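PDB 4OGG: protein DJ-1 homolog D from Arabidopsis thaliana, which belongs to the DJ-1/PfpI family and carries two copies of that family's domain in a single chain. Local coordinates for residues 9-15 with 60-66; 15-20 with 208-213; 49-53 with 171-175. All coordinates share one frame; numbering follows the deposited sequence.

Interaction 1 (9-15 with 60-66); sequences CGDYMED and ESRGHNF
Cys9 begins the contact with Phe66: its SG comes within 4.4 Å of Phe66 CE2 and meets the ring obliquely, a loose sulfur-aromatic contact. A type II beta turn from Gly10 to Met13 brings Tyr12 round, and its ring hangs beside strand 59-62. Tyr12 CD1 lies 4.1 Å from Glu60 OE2, the ring and carboxylate planes only 16° apart, while Arg62 CG comes to the ring edge and Arg62 CD approaches the hydroxyl (Tyr12 OH to Arg62 CD 3.9 Å). The carboxylate of Glu60 has its stronger partners elsewhere, in His50 and Arg89. The two segments belong to the small mixed sheet of this DJ-1/PfpI domain, where strands 13-14 and 59-62 both pair with strand 44-51; Tyr12 and Glu60 also pack against a second subunit. Met13 sends its chain out extended after a first torsion of 58°, which carries CE against Phe66 CB at 3.8 Å, the two side chains crossing nearly at right angles. Asp15 makes the polar end of the contact. Its CG stands opposite the backbone N (chi1 -153°), and two donors of one residue grip OD2. His64 ND1 reaches the syn lone pair of Asp15 OD2 at 2.7 Å, almost straight and in the imidazole plane, whereas His64 N comes to the same oxygen from above the carboxylate plane at 2.9 Å. The rotation of the imidazole is held by its own two nitrogens, ND1 on Asp15 and NE2 in a hydrogen bond with Glu207, and Asp15 OD1 turns to Tyr209.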
loop_
_atom_site.group_PDB
_atom_site.type_symbol
_atom_site.label_atom_id
_atom_site.label_comp_id
_atom_site.label_asym_id
_atom_site.label_seq_id
_atom_site.Cartn_x
_atom_site.Cartn_y
_atom_site.Cartn_z
ATOM N N CYS C 9 -17.818 2.946 18.711
ATOM C CA CYS C 9 -16.945 2.900 17.540
ATOM C C CYS C 9 -16.690 4.249 16.882
ATOM O O CYS C 9 -17.389 5.231 17.138
ATOM C CB CYS C 9 -17.533 1.948 16.492
ATOM S SG CYS C 9 -17.861 0.280 17.096
ATOM N N GLY C 10 -15.679 4.272 16.018
ATOM C CA GLY C 10 -15.326 5.481 15.298
ATOM C C GLY C 10 -14.428 5.127 14.128
ATOM O O GLY C 10 -13.908 4.010 14.052
ATOM N N ASP C 11 -14.243 6.065 13.206
ATOM C CA ASP C 11 -13.386 5.807 12.058
ATOM C C ASP C 11 -11.938 5.672 12.510
ATOM O O ASP C 11 -11.436 6.478 13.293
ATOM C CB ASP C 11 -13.520 6.924 11.021
ATOM C CG ASP C 11 -14.892 6.958 10.373
ATOM O OD1 ASP C 11 -15.714 6.064 10.666
ATOM O OD2 ASP C 11 -15.148 7.874 9.568
ATOM N N TYR C 12 -11.285 4.632 12.008
ATOM C CA TYR C 12 -9.901 4.325 12.331
ATOM C C TYR C 12 -9.686 3.824 13.756
ATOM O O TYR C 12 -8.612 3.979 14.340
ATOM C CB TYR C 12 -9.001 5.517 11.989
ATOM C CG TYR C 12 -8.825 5.642 10.486
ATOM C CD1 TYR C 12 -8.140 4.660 9.768
ATOM C CD2 TYR C 12 -9.387 6.703 9.778
ATOM C CE1 TYR C 12 -8.017 4.729 8.379
ATOM C CE2 TYR C 12 -9.273 6.780 8.384
ATOM C CZ TYR C 12 -8.588 5.790 7.695
ATOM O OH TYR C 12 -8.478 5.850 6.325
ATOM N N MET C 13 -10.725 3.214 14.319
ATOM C CA MET C 13 -10.586 2.605 15.634
ATOM C C MET C 13 -9.698 1.400 15.303
ATOM O O MET C 13 -9.651 0.971 14.146
ATOM C CB MET C 13 -11.953 2.147 16.155
ATOM C CG MET C 13 -12.673 1.163 15.252
ATOM S SD MET C 13 -14.365 0.841 15.804
ATOM C CE MET C 13 -15.114 0.349 14.279
ATOM N N GLU C 14 -8.986 0.853 16.282
ATOM C CA GLU C 14 -8.105 -0.283 16.004
ATOM C C GLU C 14 -8.943 -1.522 15.686
ATOM O O GLU C 14 -9.811 -1.912 16.468
ATOM C CB GLU C 14 -7.176 -0.529 17.197
ATOM C CG GLU C 14 -5.751 -0.927 16.802
ATOM C CD GLU C 14 -5.635 -2.355 16.295
ATOM O OE1 GLU C 14 -4.634 -2.662 15.618
ATOM O OE2 GLU C 14 -6.524 -3.181 16.587
ATOM N N ASP C 15 -8.670 -2.132 14.534
ATOM C CA ASP C 15 -9.419 -3.296 14.061
ATOM C C ASP C 15 -9.596 -4.433 15.071
ATOM O O ASP C 15 -10.705 -4.928 15.258
ATOM C CB ASP C 15 -8.783 -3.831 12.766
ATOM C CG ASP C 15 -9.782 -4.562 11.878
ATOM O OD1 ASP C 15 -10.997 -4.520 12.177
ATOM O OD2 ASP C 15 -9.361 -5.171 10.873
ATOM N N GLU C 60 0.943 1.946 10.970
ATOM C CA GLU C 60 -0.480 1.835 10.656
ATOM C C GLU C 60 -0.792 1.593 9.183
ATOM O O GLU C 60 -0.169 2.172 8.295
ATOM C CB GLU C 60 -1.253 3.083 11.103
ATOM C CG GLU C 60 -2.749 3.034 10.706
ATOM C CD GLU C 60 -3.514 4.299 11.057
ATOM O OE1 GLU C 60 -3.522 4.680 12.245
ATOM O OE2 GLU C 60 -4.112 4.917 10.144
ATOM N N SER C 61 -1.769 0.725 8.945
ATOM C CA SER C 61 -2.260 0.428 7.605
ATOM C C SER C 61 -3.759 0.228 7.821
ATOM O O SER C 61 -4.219 0.215 8.968
ATOM C CB SER C 61 -1.603 -0.837 7.024
ATOM O OG SER C 61 -1.909 -2.002 7.766
ATOM N N ARG C 62 -4.533 0.100 6.749
ATOM C CA ARG C 62 -5.973 -0.079 6.917
ATOM C C ARG C 62 -6.381 -1.520 7.188
ATOM O O ARG C 62 -5.806 -2.456 6.639
ATOM C CB ARG C 62 -6.733 0.443 5.692
ATOM C CG ARG C 62 -6.846 1.955 5.645
ATOM C CD ARG C 62 -7.844 2.428 4.604
ATOM N NE ARG C 62 -9.208 1.961 4.856
ATOM C CZ ARG C 62 -10.282 2.460 4.249
ATOM N NH1 ARG C 62 -10.144 3.440 3.364
ATOM N NH2 ARG C 62 -11.490 1.983 4.516
ATOM N N GLY C 63 -7.386 -1.686 8.045
ATOM C CA GLY C 63 -7.877 -3.014 8.370
ATOM C C GLY C 63 -9.190 -3.287 7.662
ATOM O O GLY C 63 -9.488 -2.673 6.638
ATOM N N HIS C 64 -9.980 -4.212 8.195
ATOM C CA HIS C 64 -11.268 -4.529 7.584
ATOM C C HIS C 64 -12.220 -3.364 7.820
ATOM O O HIS C 64 -12.148 -2.700 8.853
ATOM C CB HIS C 64 -11.935 -5.754 8.231
ATOM C CG HIS C 64 -11.080 -6.982 8.298
ATOM N ND1 HIS C 64 -10.051 -7.128 9.204
ATOM C CD2 HIS C 64 -11.164 -8.156 7.630
ATOM C CE1 HIS C 64 -9.541 -8.341 9.093
ATOM N NE2 HIS C 64 -10.198 -8.986 8.145
ATOM N N ASN C 65 -13.120 -3.111 6.878
ATOM C CA ASN C 65 -14.100 -2.064 7.110
ATOM C C ASN C 65 -15.048 -2.718 8.111
ATOM O O ASN C 65 -15.352 -3.905 7.984
ATOM C CB ASN C 65 -14.851 -1.710 5.830
ATOM C CG ASN C 65 -13.977 -0.995 4.829
ATOM O OD1 ASN C 65 -13.245 -0.071 5.182
ATOM N ND2 ASN C 65 -14.055 -1.409 3.568
ATOM N N PHE C 66 -15.487 -1.963 9.112
ATOM C CA PHE C 66 -16.386 -2.502 10.127
ATOM C C PHE C 66 -17.816 -2.003 9.942
ATOM O O PHE C 66 -18.056 -0.799 9.907
ATOM C CB PHE C 66 -15.905 -2.112 11.528
ATOM C CG PHE C 66 -16.640 -2.818 12.627
ATOM C CD1 PHE C 66 -16.237 -4.079 13.049
ATOM C CD2 PHE C 66 -17.769 -2.250 13.201
ATOM C CE1 PHE C 66 -16.951 -4.769 14.030
ATOM C CE2 PHE C 66 -18.493 -2.932 14.182
ATOM C CZ PHE C 66 -18.080 -4.194 14.595
#

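Interaction 2 (15-20 with 208-213); sequences DYEVMV and DYEVKV
Tyr16 and Tyr209 reach across between helices 15-27 and 208-221, each lying over a side chain of the opposite helix. The helices occupy equivalent places in the two DJ-1/PfpI domains of the chain, and the contact has the look of a pseudo-twofold joint, with axes 10.5 Å apart at their closest and crossing at -64°. Lys212 runs across the Tyr16 ring at about a right angle, its CG over the ring centre and 3.5 Å from the centroid, a CH-pi contact made by the aliphatic part of the chain while NZ goes on to a salt bridge with Glu174. Met19 does the same for Tyr209: CG sits over the face, offset toward the rim, 3.6 Å from the centroid. Bends at chi2 and chi3 of Met19 fold the chain back across the ring, placing SD above that face, at a distance, and CE 3.4 Å from Tyr209 CE2. With CG anti to the carbonyl carbon in both tyrosines, the rings leave their helices in like fashion. Asp208 OD2 lies 3.2 Å from Tyr16 CE1, carboxylate and ring planes almost parallel. Further along, Val20 and Val213 lie alongside, pointing opposite ways, CG2 to CG2 at 4.2 Å. Asp15 OD2 and Asp208 OD2 are also 4.2 Å apart, a closeness probably offset by N-H groups of His64, hydrogen-bonded to Asp15 OD2, and of His257, hydrogen-bonded to Asp208 OD1. At the other Asp15 oxygen, OD1 receives the Tyr209 hydroxyl in a very short hydrogen bond, OH to OD1 2.5 Å.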
loop_
_atom_site.group_PDB
_atom_site.type_symbol
_atom_site.label_atom_id
_atom_site.label_comp_id
_atom_site.label_asym_id
_atom_site.label_seq_id
_atom_site.Cartn_x
_atom_site.Cartn_y
_atom_site.Cartn_z
ATOM N N ASP C 15 -8.670 -2.132 14.534
ATOM C CA ASP C 15 -9.419 -3.296 14.061
ATOM C C ASP C 15 -9.596 -4.433 15.071
ATOM O O ASP C 15 -10.705 -4.928 15.258
ATOM C CB ASP C 15 -8.783 -3.831 12.766
ATOM C CG ASP C 15 -9.782 -4.562 11.878
ATOM O OD1 ASP C 15 -10.997 -4.520 12.177
ATOM O OD2 ASP C 15 -9.361 -5.171 10.873
ATOM N N TYR C 16 -8.517 -4.864 15.717
ATOM C CA TYR C 16 -8.642 -5.937 16.703
ATOM C C TYR C 16 -9.469 -5.494 17.906
ATOM O O TYR C 16 -10.279 -6.256 18.436
ATOM C CB TYR C 16 -7.272 -6.370 17.238
ATOM C CG TYR C 16 -6.472 -7.321 16.373
ATOM C CD1 TYR C 16 -7.075 -8.087 15.377
ATOM C CD2 TYR C 16 -5.109 -7.509 16.613
ATOM C CE1 TYR C 16 -6.341 -9.021 14.642
ATOM C CE2 TYR C 16 -4.373 -8.437 15.893
ATOM C CZ TYR C 16 -4.989 -9.188 14.914
ATOM O OH TYR C 16 -4.250 -10.115 14.217
ATOM N N GLU C 17 -9.251 -4.256 18.333
ATOM C CA GLU C 17 -9.918 -3.729 19.511
ATOM C C GLU C 17 -11.429 -3.579 19.415
ATOM O O GLU C 17 -12.105 -3.418 20.431
ATOM C CB GLU C 17 -9.226 -2.431 19.921
ATOM C CG GLU C 17 -7.872 -2.731 20.553
ATOM C CD GLU C 17 -6.895 -1.578 20.502
ATOM O OE1 GLU C 17 -7.310 -0.426 20.719
ATOM O OE2 GLU C 17 -5.698 -1.836 20.261
ATOM N N VAL C 18 -11.969 -3.641 18.204
ATOM C CA VAL C 18 -13.418 -3.586 18.072
ATOM C C VAL C 18 -13.940 -4.992 17.778
ATOM O O VAL C 18 -14.900 -5.456 18.403
ATOM C CB VAL C 18 -13.888 -2.614 16.944
ATOM C CG1 VAL C 18 -13.229 -2.964 15.617
ATOM C CG2 VAL C 18 -15.420 -2.684 16.812
ATOM N N MET C 19 -13.286 -5.694 16.858
ATOM C CA MET C 19 -13.752 -7.020 16.477
ATOM C C MET C 19 -13.620 -8.121 17.521
ATOM O O MET C 19 -14.526 -8.938 17.659
ATOM C CB MET C 19 -13.079 -7.470 15.175
ATOM C CG MET C 19 -13.777 -8.651 14.515
ATOM S SD MET C 19 -15.541 -8.342 14.202
ATOM C CE MET C 19 -15.495 -7.710 12.513
ATOM N N VAL C 20 -12.511 -8.164 18.252
ATOM C CA VAL C 20 -12.350 -9.216 19.250
ATOM C C VAL C 20 -13.444 -9.135 20.322
ATOM O O VAL C 20 -14.138 -10.118 20.571
ATOM C CB VAL C 20 -10.944 -9.180 19.899
ATOM C CG1 VAL C 20 -10.843 -10.248 20.984
ATOM C CG2 VAL C 20 -9.882 -9.444 18.835
ATOM N N ASP C 208 -6.337 -12.519 9.282
ATOM C CA ASP C 208 -6.141 -11.646 10.441
ATOM C C ASP C 208 -7.139 -11.853 11.591
ATOM O O ASP C 208 -6.740 -12.055 12.739
ATOM C CB ASP C 208 -6.179 -10.195 9.934
ATOM C CG ASP C 208 -6.091 -9.165 11.039
ATOM O OD1 ASP C 208 -4.963 -8.758 11.410
ATOM O OD2 ASP C 208 -7.167 -8.751 11.528
ATOM N N TYR C 209 -8.432 -11.792 11.294
ATOM C CA TYR C 209 -9.449 -11.989 12.327
ATOM C C TYR C 209 -9.549 -13.443 12.770
ATOM O O TYR C 209 -9.695 -13.737 13.954
ATOM C CB TYR C 209 -10.845 -11.624 11.821
ATOM C CG TYR C 209 -11.208 -10.170 11.683
ATOM C CD1 TYR C 209 -10.622 -9.180 12.474
ATOM C CD2 TYR C 209 -12.244 -9.802 10.829
ATOM C CE1 TYR C 209 -11.076 -7.854 12.411
ATOM C CE2 TYR C 209 -12.700 -8.506 10.766
ATOM C CZ TYR C 209 -12.122 -7.534 11.552
ATOM O OH TYR C 209 -12.617 -6.257 11.469
ATOM N N GLU C 210 -9.496 -14.347 11.798
ATOM C CA GLU C 210 -9.666 -15.771 12.057
ATOM C C GLU C 210 -8.664 -16.430 12.980
ATOM O O GLU C 210 -8.940 -17.498 13.532
ATOM C CB GLU C 210 -9.778 -16.500 10.722
ATOM C CG GLU C 210 -10.932 -15.918 9.920
ATOM C CD GLU C 210 -11.041 -16.461 8.521
ATOM O OE1 GLU C 210 -11.801 -15.863 7.731
ATOM O OE2 GLU C 210 -10.380 -17.475 8.214
ATOM N N VAL C 211 -7.505 -15.812 13.158
ATOM C CA VAL C 211 -6.545 -16.366 14.096
ATOM C C VAL C 211 -6.706 -15.631 15.430
ATOM O O VAL C 211 -6.878 -16.256 16.474
ATOM C CB VAL C 211 -5.074 -16.221 13.608
ATOM C CG1 VAL C 211 -4.750 -14.768 13.293
ATOM C CG2 VAL C 211 -4.120 -16.756 14.683
ATOM N N LYS C 212 -6.704 -14.302 15.383
ATOM C CA LYS C 212 -6.785 -13.502 16.599
ATOM C C LYS C 212 -8.071 -13.610 17.404
ATOM O O LYS C 212 -8.024 -13.749 18.626
ATOM C CB LYS C 212 -6.529 -12.025 16.282
ATOM C CG LYS C 212 -6.027 -11.219 17.484
ATOM C CD LYS C 212 -4.567 -11.555 17.799
ATOM C CE LYS C 212 -3.973 -10.597 18.827
ATOM N NZ LYS C 212 -2.520 -10.855 19.074
ATOM N N VAL C 213 -9.216 -13.538 16.738
ATOM C CA VAL C 213 -10.480 -13.596 17.461
ATOM C C VAL C 213 -10.701 -14.901 18.222
ATOM O O VAL C 213 -10.937 -14.880 19.431
ATOM C CB VAL C 213 -11.677 -13.310 16.525
ATOM C CG1 VAL C 213 -12.985 -13.397 17.305
ATOM C CG2 VAL C 213 -11.531 -11.913 15.926
#

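Interaction 3 (49-53 with 171-175); sequences VHDFC and ATYEG
A tyrosine hydroxyl bonded to a strand carbonyl, with a phenylalanine ring against it, ties the end of strand 44-51 to the turn between strand 167-170 and helix 176-186. Tyr173 OH gives its proton to His50 O at 2.7 Å, in the carbonyl plane and with a C=O...O angle of 149°. Chi1 of 49° places Tyr173 CG between its backbone N and carbonyl carbon, and from there the ring extends toward the strand. A water donates to Tyr173 OH (2.8 Å) and to Asp51 OD2 (3.2 Å), bridging the hydroxyl to a carboxylate whose OD1 is taken by Thr258 N. The contact thus links the small sheet of this DJ-1/PfpI domain to the turn that follows a strand of its large central sheet. It lies beside a modified cysteine: His50 ND1 is hydrogen-bonded to the carboxy(hydroxy)methyl-cysteine at position 118, and its NE2 to Glu60. Phe52 faces Tyr173 from the strand side, the ring planes at 45° and the centroids 5.7 Å apart, an oblique meeting. Phe52 CE2 lies 3.4 Å from Tyr173 OH, and Phe52 CZ touches Thr172 CG2 more loosely. Thr172 OG1 accepts from Glu174 N at 3.1 Å, an ST turn that shapes the backbone around Tyr173; Thr172 OG1 is also hydrogen-bonded to Pro158 O.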
loop_
_atom_site.group_PDB
_atom_site.type_symbol
_atom_site.label_atom_id
_atom_site.label_comp_id
_atom_site.label_asym_id
_atom_site.label_seq_id
_atom_site.Cartn_x
_atom_site.Cartn_y
_atom_site.Cartn_z
ATOM N N VAL C 49 -4.910 -0.812 11.461
ATOM C CA VAL C 49 -4.135 -1.961 11.908
ATOM C C VAL C 49 -2.906 -1.329 12.546
ATOM O O VAL C 49 -2.114 -0.685 11.858
ATOM C CB VAL C 49 -3.675 -2.853 10.725
ATOM C CG1 VAL C 49 -2.670 -3.897 11.222
ATOM C CG2 VAL C 49 -4.869 -3.544 10.086
ATOM N N HIS C 50 -2.772 -1.468 13.859
ATOM C CA HIS C 50 -1.622 -0.916 14.563
ATOM C C HIS C 50 -0.741 -2.071 14.987
ATOM O O HIS C 50 -1.055 -2.810 15.922
ATOM C CB HIS C 50 -2.076 -0.087 15.765
ATOM C CG HIS C 50 -2.635 1.249 15.383
ATOM N ND1 HIS C 50 -3.151 2.137 16.302
ATOM C CD2 HIS C 50 -2.723 1.861 14.178
ATOM C CE1 HIS C 50 -3.529 3.241 15.680
ATOM N NE2 HIS C 50 -3.281 3.099 14.390
ATOM N N ASP C 51 0.365 -2.222 14.267
ATOM C CA ASP C 51 1.298 -3.306 14.504
ATOM C C ASP C 51 2.588 -2.809 15.139
ATOM O O ASP C 51 3.052 -1.706 14.850
ATOM C CB ASP C 51 1.609 -3.997 13.175
ATOM C CG ASP C 51 1.812 -5.487 13.325
ATOM O OD1 ASP C 51 2.173 -6.138 12.323
ATOM O OD2 ASP C 51 1.604 -6.006 14.439
ATOM N N PHE C 52 3.162 -3.640 16.000
ATOM C CA PHE C 52 4.402 -3.312 16.690
ATOM C C PHE C 52 5.548 -4.071 16.033
ATOM O O PHE C 52 6.045 -5.066 16.562
ATOM C CB PHE C 52 4.272 -3.690 18.163
ATOM C CG PHE C 52 3.065 -3.092 18.825
ATOM C CD1 PHE C 52 3.021 -1.732 19.119
ATOM C CD2 PHE C 52 1.952 -3.877 19.110
ATOM C CE1 PHE C 52 1.882 -1.160 19.686
ATOM C CE2 PHE C 52 0.807 -3.317 19.675
ATOM C CZ PHE C 52 0.773 -1.955 19.964
ATOM N N CYS C 53 5.960 -3.586 14.869
ATOM C CA CYS C 53 7.029 -4.208 14.104
ATOM C C CYS C 53 8.401 -4.017 14.740
ATOM O O CYS C 53 8.916 -4.923 15.401
ATOM C CB CYS C 53 7.014 -3.652 12.681
ATOM S SG CYS C 53 5.379 -3.782 11.903
ATOM N N ALA C 171 -3.968 -1.686 28.160
ATOM C CA ALA C 171 -3.022 -0.872 27.400
ATOM C C ALA C 171 -2.974 -1.152 25.897
ATOM O O ALA C 171 -2.821 -0.224 25.102
ATOM C CB ALA C 171 -1.633 -1.034 27.992
ATOM N N THR C 172 -3.089 -2.422 25.516
ATOM C CA THR C 172 -3.042 -2.822 24.106
ATOM C C THR C 172 -3.892 -4.068 23.888
ATOM O O THR C 172 -4.350 -4.685 24.850
ATOM C CB THR C 172 -1.604 -3.182 23.660
ATOM O OG1 THR C 172 -1.213 -4.419 24.273
ATOM C CG2 THR C 172 -0.619 -2.094 24.066
ATOM N N TYR C 173 -4.088 -4.449 22.625
ATOM C CA TYR C 173 -4.879 -5.634 22.332
ATOM C C TYR C 173 -4.247 -6.911 22.883
ATOM O O TYR C 173 -4.884 -7.960 22.915
ATOM C CB TYR C 173 -5.156 -5.759 20.824
ATOM C CG TYR C 173 -3.966 -5.607 19.900
ATOM C CD1 TYR C 173 -2.937 -6.553 19.879
ATOM C CD2 TYR C 173 -3.889 -4.530 19.017
ATOM C CE1 TYR C 173 -1.860 -6.424 18.992
ATOM C CE2 TYR C 173 -2.820 -4.392 18.131
ATOM C CZ TYR C 173 -1.811 -5.337 18.123
ATOM O OH TYR C 173 -0.749 -5.186 17.255
ATOM N N GLU C 174 -2.998 -6.825 23.329
ATOM C CA GLU C 174 -2.353 -7.998 23.900
ATOM C C GLU C 174 -2.953 -8.327 25.264
ATOM O O GLU C 174 -2.735 -9.414 25.804
ATOM C CB GLU C 174 -0.843 -7.778 24.018
ATOM C CG GLU C 174 -0.133 -7.932 22.685
ATOM C CD GLU C 174 -0.518 -9.231 21.990
ATOM O OE1 GLU C 174 -0.319 -10.312 22.586
ATOM O OE2 GLU C 174 -1.027 -9.174 20.849
ATOM N N GLY C 175 -3.713 -7.386 25.815
ATOM C CA GLY C 175 -4.346 -7.609 27.103
ATOM C C GLY C 175 -5.801 -8.035 26.954
ATOM O O GLY C 175 -6.521 -8.153 27.947
HETATM O O HOH W 1 0.388 -7.747 16.791
#

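How the interactions relate
Interactions 1 and 3 lie within the first DJ-1/PfpI domain, about 13 Å apart between centres, and share its small sheet, in which strands 13-14 and 59-62 flank strand 44-51. Interaction 2, its centre about 11 Å from each of theirs, joins that domain to the second and lies about 4 Å from the centre of the chain's fold. It shares Asp15 with interaction 1, where strand 13-14 runs into helix 15-27. Along the chain the segments come in the order 9-15, 15-20, 49-53, 60-66, 171-175 and 208-213: interaction 1 alternates with both others, whereas both segments of interaction 3 fall between those of interaction 2. The Lys212-Glu174 salt bridge thereby connects the domain interface to the surroundings of the modified cysteine.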